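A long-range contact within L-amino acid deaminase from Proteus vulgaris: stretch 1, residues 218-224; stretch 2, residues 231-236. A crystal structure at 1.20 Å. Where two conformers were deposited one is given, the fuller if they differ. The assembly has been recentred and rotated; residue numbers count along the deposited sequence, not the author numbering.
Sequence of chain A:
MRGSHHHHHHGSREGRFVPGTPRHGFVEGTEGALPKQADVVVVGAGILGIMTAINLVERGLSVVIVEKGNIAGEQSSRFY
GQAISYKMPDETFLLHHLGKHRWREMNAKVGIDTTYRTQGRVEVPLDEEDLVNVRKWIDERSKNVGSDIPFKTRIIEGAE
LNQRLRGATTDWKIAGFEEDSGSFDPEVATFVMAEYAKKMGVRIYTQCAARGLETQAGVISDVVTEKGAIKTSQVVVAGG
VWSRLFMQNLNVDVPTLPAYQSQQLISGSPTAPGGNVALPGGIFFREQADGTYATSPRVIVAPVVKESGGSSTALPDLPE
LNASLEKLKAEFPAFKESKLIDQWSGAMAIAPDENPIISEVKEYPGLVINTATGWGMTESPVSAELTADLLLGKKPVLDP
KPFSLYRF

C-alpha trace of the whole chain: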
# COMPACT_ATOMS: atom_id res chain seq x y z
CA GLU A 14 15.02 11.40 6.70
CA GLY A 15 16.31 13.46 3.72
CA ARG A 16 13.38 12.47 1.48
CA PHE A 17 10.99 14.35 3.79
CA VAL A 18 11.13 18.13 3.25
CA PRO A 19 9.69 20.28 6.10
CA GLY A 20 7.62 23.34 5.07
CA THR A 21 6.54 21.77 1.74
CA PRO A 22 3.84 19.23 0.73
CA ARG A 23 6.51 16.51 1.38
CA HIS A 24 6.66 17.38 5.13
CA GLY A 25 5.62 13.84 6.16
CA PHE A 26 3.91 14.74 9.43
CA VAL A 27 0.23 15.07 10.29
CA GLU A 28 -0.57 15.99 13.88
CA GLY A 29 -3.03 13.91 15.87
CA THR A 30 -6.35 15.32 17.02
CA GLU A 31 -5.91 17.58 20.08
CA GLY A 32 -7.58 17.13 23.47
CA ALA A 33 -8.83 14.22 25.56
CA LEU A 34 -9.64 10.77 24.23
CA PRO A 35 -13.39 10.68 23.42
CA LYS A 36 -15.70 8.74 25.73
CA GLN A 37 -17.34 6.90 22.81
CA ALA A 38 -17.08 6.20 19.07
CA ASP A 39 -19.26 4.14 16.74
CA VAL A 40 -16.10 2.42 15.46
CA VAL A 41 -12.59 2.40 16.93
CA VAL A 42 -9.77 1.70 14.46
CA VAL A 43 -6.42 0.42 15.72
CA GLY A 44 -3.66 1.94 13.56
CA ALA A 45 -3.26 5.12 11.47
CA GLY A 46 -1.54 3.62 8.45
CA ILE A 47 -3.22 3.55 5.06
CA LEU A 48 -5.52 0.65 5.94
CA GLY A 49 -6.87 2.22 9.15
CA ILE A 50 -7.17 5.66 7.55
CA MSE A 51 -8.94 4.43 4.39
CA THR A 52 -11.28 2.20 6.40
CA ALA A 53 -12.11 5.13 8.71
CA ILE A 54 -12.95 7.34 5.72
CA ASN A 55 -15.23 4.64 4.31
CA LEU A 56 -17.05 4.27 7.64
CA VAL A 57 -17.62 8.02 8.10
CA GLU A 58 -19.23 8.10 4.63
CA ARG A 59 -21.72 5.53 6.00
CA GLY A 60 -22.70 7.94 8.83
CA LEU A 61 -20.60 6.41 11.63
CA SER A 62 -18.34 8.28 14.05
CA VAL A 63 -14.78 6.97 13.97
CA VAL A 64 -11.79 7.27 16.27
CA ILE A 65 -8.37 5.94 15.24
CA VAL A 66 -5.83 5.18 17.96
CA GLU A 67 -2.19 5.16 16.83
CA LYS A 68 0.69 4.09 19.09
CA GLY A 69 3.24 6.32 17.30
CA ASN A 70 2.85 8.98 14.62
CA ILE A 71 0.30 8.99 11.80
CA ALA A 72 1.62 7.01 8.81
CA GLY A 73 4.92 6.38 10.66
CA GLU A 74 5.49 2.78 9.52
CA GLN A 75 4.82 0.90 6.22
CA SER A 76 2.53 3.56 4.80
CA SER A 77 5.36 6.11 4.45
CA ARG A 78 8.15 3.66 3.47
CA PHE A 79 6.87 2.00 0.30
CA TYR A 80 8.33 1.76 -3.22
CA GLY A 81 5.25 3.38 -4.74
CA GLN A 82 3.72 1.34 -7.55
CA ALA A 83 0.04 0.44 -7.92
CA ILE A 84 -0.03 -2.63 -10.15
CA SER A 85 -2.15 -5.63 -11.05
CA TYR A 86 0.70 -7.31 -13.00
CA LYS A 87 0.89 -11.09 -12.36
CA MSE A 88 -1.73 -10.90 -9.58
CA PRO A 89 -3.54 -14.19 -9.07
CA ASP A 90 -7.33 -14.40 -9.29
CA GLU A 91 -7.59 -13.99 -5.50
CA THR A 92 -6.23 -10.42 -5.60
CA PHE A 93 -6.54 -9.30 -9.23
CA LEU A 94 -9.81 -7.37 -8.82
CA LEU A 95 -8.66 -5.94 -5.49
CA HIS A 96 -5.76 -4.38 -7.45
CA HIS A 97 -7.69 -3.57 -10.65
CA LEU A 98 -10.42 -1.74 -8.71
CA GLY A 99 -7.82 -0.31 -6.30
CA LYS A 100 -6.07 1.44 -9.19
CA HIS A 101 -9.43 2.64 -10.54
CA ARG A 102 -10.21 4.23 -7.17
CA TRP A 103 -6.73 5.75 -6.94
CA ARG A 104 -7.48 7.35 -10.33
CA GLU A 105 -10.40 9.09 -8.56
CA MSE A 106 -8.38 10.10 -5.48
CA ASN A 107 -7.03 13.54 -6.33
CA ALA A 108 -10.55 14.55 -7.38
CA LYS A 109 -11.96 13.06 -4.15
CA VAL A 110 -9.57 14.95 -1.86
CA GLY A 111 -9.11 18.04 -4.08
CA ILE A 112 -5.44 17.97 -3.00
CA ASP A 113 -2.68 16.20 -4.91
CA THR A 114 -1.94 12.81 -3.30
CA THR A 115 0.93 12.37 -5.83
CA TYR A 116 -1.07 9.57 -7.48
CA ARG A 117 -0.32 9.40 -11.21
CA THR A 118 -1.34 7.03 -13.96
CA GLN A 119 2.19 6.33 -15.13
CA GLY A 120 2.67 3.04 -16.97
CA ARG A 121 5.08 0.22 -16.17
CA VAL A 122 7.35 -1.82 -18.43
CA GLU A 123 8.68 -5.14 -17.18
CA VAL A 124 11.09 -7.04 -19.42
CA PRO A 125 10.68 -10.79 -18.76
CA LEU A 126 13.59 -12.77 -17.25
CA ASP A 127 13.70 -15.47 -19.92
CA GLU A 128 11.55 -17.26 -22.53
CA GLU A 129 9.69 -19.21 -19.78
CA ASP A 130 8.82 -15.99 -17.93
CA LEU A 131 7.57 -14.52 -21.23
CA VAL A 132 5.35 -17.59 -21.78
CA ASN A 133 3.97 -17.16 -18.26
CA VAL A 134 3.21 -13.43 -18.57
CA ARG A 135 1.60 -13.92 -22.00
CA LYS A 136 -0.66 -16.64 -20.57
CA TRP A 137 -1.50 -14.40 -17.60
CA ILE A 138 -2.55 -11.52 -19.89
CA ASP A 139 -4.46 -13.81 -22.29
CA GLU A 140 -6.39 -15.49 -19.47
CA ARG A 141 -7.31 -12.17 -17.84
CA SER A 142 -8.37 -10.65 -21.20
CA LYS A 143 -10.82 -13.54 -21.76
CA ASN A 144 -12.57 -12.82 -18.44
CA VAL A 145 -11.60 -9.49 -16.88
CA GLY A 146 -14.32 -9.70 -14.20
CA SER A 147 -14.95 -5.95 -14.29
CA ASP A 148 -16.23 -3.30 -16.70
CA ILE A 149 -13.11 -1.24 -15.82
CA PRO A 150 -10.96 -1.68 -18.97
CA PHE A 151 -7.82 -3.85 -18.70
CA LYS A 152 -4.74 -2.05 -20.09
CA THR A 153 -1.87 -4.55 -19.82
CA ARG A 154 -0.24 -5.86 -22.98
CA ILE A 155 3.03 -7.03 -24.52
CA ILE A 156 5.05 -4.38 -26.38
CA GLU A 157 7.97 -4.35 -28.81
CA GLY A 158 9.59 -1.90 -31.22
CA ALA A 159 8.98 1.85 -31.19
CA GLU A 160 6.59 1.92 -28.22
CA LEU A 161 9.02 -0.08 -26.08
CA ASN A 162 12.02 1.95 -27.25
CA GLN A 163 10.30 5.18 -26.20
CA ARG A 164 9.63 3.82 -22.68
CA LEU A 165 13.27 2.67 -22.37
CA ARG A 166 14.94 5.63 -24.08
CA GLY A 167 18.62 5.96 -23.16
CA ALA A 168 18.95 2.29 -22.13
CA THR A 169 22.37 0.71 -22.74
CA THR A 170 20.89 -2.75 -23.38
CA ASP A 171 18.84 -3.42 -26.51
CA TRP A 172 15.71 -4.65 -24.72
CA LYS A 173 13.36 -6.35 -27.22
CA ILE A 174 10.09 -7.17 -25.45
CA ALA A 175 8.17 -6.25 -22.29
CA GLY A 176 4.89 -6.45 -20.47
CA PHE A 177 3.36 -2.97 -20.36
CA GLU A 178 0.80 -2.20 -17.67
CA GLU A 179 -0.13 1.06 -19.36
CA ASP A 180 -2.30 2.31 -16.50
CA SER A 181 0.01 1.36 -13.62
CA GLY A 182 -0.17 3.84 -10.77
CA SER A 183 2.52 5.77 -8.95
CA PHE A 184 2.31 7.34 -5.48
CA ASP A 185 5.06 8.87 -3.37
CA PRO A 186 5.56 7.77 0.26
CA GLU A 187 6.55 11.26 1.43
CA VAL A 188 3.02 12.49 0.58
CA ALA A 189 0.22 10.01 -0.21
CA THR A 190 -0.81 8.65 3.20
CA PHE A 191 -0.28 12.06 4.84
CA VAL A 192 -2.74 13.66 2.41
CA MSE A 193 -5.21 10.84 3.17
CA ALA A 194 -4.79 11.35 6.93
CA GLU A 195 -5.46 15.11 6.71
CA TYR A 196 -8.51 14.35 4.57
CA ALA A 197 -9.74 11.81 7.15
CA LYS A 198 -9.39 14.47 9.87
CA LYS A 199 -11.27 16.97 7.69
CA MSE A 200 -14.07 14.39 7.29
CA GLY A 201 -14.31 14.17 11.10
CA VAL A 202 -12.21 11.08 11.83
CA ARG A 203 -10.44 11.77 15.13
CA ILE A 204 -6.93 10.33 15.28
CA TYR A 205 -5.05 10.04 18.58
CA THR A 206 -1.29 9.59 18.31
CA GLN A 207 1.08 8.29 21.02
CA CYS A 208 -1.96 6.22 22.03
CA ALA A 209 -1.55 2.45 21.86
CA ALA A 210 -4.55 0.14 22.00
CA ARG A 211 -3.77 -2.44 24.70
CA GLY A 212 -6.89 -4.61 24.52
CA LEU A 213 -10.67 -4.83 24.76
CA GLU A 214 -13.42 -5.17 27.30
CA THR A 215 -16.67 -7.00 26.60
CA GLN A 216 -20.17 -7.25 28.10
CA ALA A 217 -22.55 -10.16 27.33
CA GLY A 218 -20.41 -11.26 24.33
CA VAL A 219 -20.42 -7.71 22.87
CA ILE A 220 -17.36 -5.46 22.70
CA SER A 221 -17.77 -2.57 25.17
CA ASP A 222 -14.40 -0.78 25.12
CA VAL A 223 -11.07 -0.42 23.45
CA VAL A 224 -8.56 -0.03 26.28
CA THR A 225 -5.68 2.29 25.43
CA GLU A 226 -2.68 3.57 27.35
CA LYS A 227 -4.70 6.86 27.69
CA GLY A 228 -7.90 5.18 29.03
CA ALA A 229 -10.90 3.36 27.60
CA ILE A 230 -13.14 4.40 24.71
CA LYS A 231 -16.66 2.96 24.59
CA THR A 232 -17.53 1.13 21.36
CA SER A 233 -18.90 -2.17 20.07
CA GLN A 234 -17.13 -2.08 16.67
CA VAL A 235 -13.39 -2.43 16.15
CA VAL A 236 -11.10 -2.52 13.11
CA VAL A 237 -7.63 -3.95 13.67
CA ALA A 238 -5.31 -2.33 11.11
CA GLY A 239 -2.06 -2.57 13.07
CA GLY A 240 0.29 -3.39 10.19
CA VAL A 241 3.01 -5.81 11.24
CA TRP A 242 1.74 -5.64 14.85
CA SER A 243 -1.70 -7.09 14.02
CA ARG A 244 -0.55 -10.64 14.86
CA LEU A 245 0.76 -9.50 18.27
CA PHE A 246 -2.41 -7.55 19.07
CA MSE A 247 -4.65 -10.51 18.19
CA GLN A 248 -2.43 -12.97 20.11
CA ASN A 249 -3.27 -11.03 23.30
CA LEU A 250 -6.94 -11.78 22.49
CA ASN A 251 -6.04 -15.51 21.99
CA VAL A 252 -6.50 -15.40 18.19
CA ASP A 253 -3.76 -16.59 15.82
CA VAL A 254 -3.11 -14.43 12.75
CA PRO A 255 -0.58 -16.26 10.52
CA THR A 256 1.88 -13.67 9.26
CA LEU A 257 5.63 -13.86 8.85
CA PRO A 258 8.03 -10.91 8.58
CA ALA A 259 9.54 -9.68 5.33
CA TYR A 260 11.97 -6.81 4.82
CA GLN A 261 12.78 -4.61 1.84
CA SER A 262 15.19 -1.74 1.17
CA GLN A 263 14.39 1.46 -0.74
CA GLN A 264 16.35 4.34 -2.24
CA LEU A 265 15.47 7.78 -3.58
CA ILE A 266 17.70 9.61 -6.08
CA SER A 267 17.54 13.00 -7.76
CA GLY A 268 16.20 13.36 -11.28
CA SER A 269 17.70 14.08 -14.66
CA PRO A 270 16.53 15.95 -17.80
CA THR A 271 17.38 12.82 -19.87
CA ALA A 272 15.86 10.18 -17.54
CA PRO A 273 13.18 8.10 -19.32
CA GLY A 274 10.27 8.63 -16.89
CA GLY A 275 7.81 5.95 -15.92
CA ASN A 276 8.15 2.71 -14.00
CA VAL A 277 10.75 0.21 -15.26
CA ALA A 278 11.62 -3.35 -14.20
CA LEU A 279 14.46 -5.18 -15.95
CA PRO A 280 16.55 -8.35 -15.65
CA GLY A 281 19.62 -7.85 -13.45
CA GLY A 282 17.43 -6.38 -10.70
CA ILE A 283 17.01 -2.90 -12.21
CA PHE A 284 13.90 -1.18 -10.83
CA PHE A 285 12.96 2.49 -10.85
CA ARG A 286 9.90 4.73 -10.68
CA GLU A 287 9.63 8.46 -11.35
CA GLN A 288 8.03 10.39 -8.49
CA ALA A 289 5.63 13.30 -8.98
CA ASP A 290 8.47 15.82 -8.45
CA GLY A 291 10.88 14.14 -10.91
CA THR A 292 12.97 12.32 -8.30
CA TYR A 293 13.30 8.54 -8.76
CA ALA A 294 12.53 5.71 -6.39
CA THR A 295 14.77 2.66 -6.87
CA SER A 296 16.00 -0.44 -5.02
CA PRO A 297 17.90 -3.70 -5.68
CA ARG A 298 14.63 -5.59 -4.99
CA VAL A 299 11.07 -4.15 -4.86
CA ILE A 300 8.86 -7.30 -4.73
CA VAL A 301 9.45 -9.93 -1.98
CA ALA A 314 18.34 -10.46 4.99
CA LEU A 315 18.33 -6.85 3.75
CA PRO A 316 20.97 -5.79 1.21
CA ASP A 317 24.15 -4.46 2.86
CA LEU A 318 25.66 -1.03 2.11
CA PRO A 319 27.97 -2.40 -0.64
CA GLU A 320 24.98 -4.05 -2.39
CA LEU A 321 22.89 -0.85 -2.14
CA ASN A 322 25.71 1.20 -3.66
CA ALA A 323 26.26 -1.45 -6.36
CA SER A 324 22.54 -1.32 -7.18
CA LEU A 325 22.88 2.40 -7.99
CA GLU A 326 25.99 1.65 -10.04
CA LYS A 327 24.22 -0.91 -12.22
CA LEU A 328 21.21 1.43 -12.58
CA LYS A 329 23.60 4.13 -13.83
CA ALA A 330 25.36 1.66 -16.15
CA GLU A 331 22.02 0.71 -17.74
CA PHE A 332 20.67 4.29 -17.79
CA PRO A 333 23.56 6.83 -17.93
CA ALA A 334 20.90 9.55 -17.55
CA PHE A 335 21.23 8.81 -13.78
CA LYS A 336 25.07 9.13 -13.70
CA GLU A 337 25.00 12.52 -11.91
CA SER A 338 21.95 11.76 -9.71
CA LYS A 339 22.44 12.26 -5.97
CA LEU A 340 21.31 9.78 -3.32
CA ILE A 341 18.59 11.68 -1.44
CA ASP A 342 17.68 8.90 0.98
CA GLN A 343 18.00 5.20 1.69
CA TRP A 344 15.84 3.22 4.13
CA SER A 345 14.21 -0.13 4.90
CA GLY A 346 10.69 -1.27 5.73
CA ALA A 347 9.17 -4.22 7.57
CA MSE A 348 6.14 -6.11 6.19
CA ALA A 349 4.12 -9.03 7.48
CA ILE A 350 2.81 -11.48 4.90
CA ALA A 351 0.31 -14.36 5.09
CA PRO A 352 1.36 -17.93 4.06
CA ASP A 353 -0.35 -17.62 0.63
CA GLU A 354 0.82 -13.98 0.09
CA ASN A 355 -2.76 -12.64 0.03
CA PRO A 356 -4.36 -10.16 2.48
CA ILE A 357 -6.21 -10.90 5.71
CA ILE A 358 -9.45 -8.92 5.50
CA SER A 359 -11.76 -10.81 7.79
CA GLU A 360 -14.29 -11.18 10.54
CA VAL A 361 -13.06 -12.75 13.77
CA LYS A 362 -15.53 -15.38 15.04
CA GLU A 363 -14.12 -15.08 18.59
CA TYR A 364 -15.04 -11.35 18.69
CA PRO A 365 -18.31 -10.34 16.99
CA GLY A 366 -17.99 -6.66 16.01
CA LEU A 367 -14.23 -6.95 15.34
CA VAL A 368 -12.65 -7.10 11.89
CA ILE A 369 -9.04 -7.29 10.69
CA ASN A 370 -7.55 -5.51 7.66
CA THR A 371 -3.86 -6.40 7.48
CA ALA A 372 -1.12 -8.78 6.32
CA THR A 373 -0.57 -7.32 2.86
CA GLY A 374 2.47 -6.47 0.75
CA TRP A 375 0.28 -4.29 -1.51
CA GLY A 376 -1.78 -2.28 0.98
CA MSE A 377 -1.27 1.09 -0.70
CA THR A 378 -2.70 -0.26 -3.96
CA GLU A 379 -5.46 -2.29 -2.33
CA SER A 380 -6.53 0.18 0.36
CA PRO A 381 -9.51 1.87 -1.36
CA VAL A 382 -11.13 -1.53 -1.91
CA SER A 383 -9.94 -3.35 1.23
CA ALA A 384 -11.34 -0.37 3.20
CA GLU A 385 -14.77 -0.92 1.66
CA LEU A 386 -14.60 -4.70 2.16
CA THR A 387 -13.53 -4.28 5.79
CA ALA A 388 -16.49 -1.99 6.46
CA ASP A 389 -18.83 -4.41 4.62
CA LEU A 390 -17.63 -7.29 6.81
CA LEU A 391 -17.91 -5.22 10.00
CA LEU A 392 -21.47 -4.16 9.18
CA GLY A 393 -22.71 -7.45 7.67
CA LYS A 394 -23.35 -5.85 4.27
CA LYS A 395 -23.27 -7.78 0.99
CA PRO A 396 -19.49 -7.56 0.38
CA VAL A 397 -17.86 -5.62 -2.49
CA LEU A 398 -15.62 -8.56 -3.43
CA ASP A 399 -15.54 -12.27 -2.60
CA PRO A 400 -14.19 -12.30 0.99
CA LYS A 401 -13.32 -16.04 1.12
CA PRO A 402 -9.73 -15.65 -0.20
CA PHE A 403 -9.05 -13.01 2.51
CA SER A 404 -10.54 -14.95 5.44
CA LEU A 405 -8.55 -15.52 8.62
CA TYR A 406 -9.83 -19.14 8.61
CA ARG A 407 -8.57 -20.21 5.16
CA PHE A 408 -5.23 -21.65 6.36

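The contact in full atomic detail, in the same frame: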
# COMPACT_ATOMS: atom_id res chain seq x y z
N GLY A 218 -20.91 -10.85 25.65
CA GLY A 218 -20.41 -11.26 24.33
C GLY A 218 -20.32 -10.14 23.29
O GLY A 218 -20.10 -10.42 22.10
N VAL A 219 -20.46 -8.90 23.73
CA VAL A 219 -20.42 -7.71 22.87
C VAL A 219 -19.23 -6.87 23.32
O VAL A 219 -19.03 -6.66 24.51
CB VAL A 219 -21.71 -6.87 23.01
CG1 VAL A 219 -21.72 -5.70 22.04
CG2 VAL A 219 -22.95 -7.74 22.78
N ILE A 220 -18.46 -6.36 22.36
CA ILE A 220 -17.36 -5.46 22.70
C ILE A 220 -17.96 -4.22 23.36
O ILE A 220 -18.98 -3.71 22.91
CB ILE A 220 -16.51 -5.08 21.46
CG1 ILE A 220 -15.81 -6.32 20.91
CG2 ILE A 220 -15.46 -4.02 21.82
CD1 ILE A 220 -15.27 -6.17 19.50
N SER A 221 -17.34 -3.78 24.46
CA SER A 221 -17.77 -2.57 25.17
C SER A 221 -16.75 -1.45 25.13
O SER A 221 -17.13 -0.29 25.19
CB SER A 221 -18.10 -2.90 26.63
OG SER A 221 -16.95 -3.26 27.36
N ASP A 222 -15.46 -1.78 25.07
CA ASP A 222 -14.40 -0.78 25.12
C ASP A 222 -13.19 -1.22 24.33
O ASP A 222 -12.91 -2.42 24.24
CB ASP A 222 -13.92 -0.55 26.55
CG ASP A 222 -15.01 -0.07 27.47
OD1 ASP A 222 -15.73 -0.93 28.02
OD2 ASP A 222 -15.15 1.16 27.64
N VAL A 223 -12.47 -0.25 23.79
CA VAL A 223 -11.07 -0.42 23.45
C VAL A 223 -10.28 0.25 24.57
O VAL A 223 -10.51 1.42 24.89
CB VAL A 223 -10.72 0.19 22.08
CG1 VAL A 223 -9.22 0.13 21.82
CG2 VAL A 223 -11.47 -0.56 20.99
N VAL A 224 -9.38 -0.51 25.17
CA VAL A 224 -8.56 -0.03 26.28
C VAL A 224 -7.24 0.45 25.70
O VAL A 224 -6.53 -0.32 25.05
CB VAL A 224 -8.32 -1.15 27.32
CG1 VAL A 224 -7.48 -0.64 28.48
CG2 VAL A 224 -9.64 -1.69 27.83
N LYS A 231 -15.50 3.81 24.77
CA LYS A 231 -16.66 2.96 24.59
C LYS A 231 -16.97 2.75 23.11
O LYS A 231 -17.06 3.71 22.35
CB LYS A 231 -17.89 3.55 25.29
CG LYS A 231 -17.76 3.63 26.80
CD LYS A 231 -18.99 4.29 27.41
CE LYS A 231 -18.88 4.39 28.92
NZ LYS A 231 -19.04 3.08 29.61
N THR A 232 -17.13 1.49 22.72
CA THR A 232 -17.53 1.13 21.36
C THR A 232 -17.89 -0.34 21.34
O THR A 232 -17.49 -1.09 22.23
CB THR A 232 -16.39 1.37 20.33
OG1 THR A 232 -16.92 1.25 19.00
CG2 THR A 232 -15.22 0.37 20.51
N SER A 233 -18.64 -0.75 20.32
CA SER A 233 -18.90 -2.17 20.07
C SER A 233 -18.37 -2.64 18.71
O SER A 233 -18.61 -3.78 18.32
CB SER A 233 -20.40 -2.46 20.18
OG SER A 233 -21.13 -1.83 19.14
N GLN A 234 -17.64 -1.77 18.01
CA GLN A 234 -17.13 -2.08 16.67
C GLN A 234 -15.68 -1.67 16.56
O GLN A 234 -15.32 -0.53 16.86
CB GLN A 234 -17.98 -1.37 15.61
CG GLN A 234 -19.42 -1.83 15.61
CD GLN A 234 -20.30 -1.07 14.63
OE1 GLN A 234 -20.27 0.16 14.57
NE2 GLN A 234 -21.12 -1.80 13.88
N VAL A 235 -14.84 -2.62 16.15
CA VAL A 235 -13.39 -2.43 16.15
C VAL A 235 -12.79 -2.93 14.84
O VAL A 235 -13.12 -4.02 14.37
CB VAL A 235 -12.72 -3.17 17.34
CG1 VAL A 235 -11.21 -2.96 17.34
CG2 VAL A 235 -13.30 -2.68 18.66
N VAL A 236 -11.91 -2.12 14.26
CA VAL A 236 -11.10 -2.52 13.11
C VAL A 236 -9.65 -2.60 13.56
O VAL A 236 -9.09 -1.62 14.04
CB VAL A 236 -11.20 -1.50 11.95
CG1 VAL A 236 -10.29 -1.90 10.80
CG2 VAL A 236 -12.64 -1.38 11.47
O HOH W 1 -19.23 -6.26 19.58
O HOH W 2 -18.19 0.44 28.92
O HOH W 3 -16.19 2.60 29.92

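The two stretches meet as a short antiparallel pairing that soon loses its regular ladder. Asp 222 and Lys 231 form a non-hydrogen-bonded bridge pair, their CA atoms 4.4 Å apart, and one direct hydrogen bond joins the backbones: Thr 232 N donates to Ser 221 O at 3.0 Å, at an angle of 158°. Ser 221 O also receives a CA-H contact from Lys 231 CA at 3.3 Å. Beyond this point the pattern fails. Thr 232 O lies 3.1 Å from Ile 220 O, two acceptors that cannot bond, and Ser 233 CA approaches Ile 220 O at 3.2 Å. Water 1 fills the gap, accepting from Ile 220 N at 2.9 Å and donating to Ser 233 O at 2.8 Å.

Among the side chains, polar and apolar contacts separate. Asp 222 and Lys 231 leave the same face of the sheet, yet their charges meet through solvent: Lys 231 NZ donates to waters 2 and 3, which donate to Asp 222 OD1 and OD2 respectively. Ser 221 OG steadies the carboxylate, donating to Asp 222 OD1 at 2.7 Å. The buried cluster centres on Val 235, whose CG2 packs 3.6 Å from Val 223 CG2 and 4.1 Å from Ile 220 CG2; Thr 232 adds its methyl, CG2 lying 3.9 Å from Val 223 CG2.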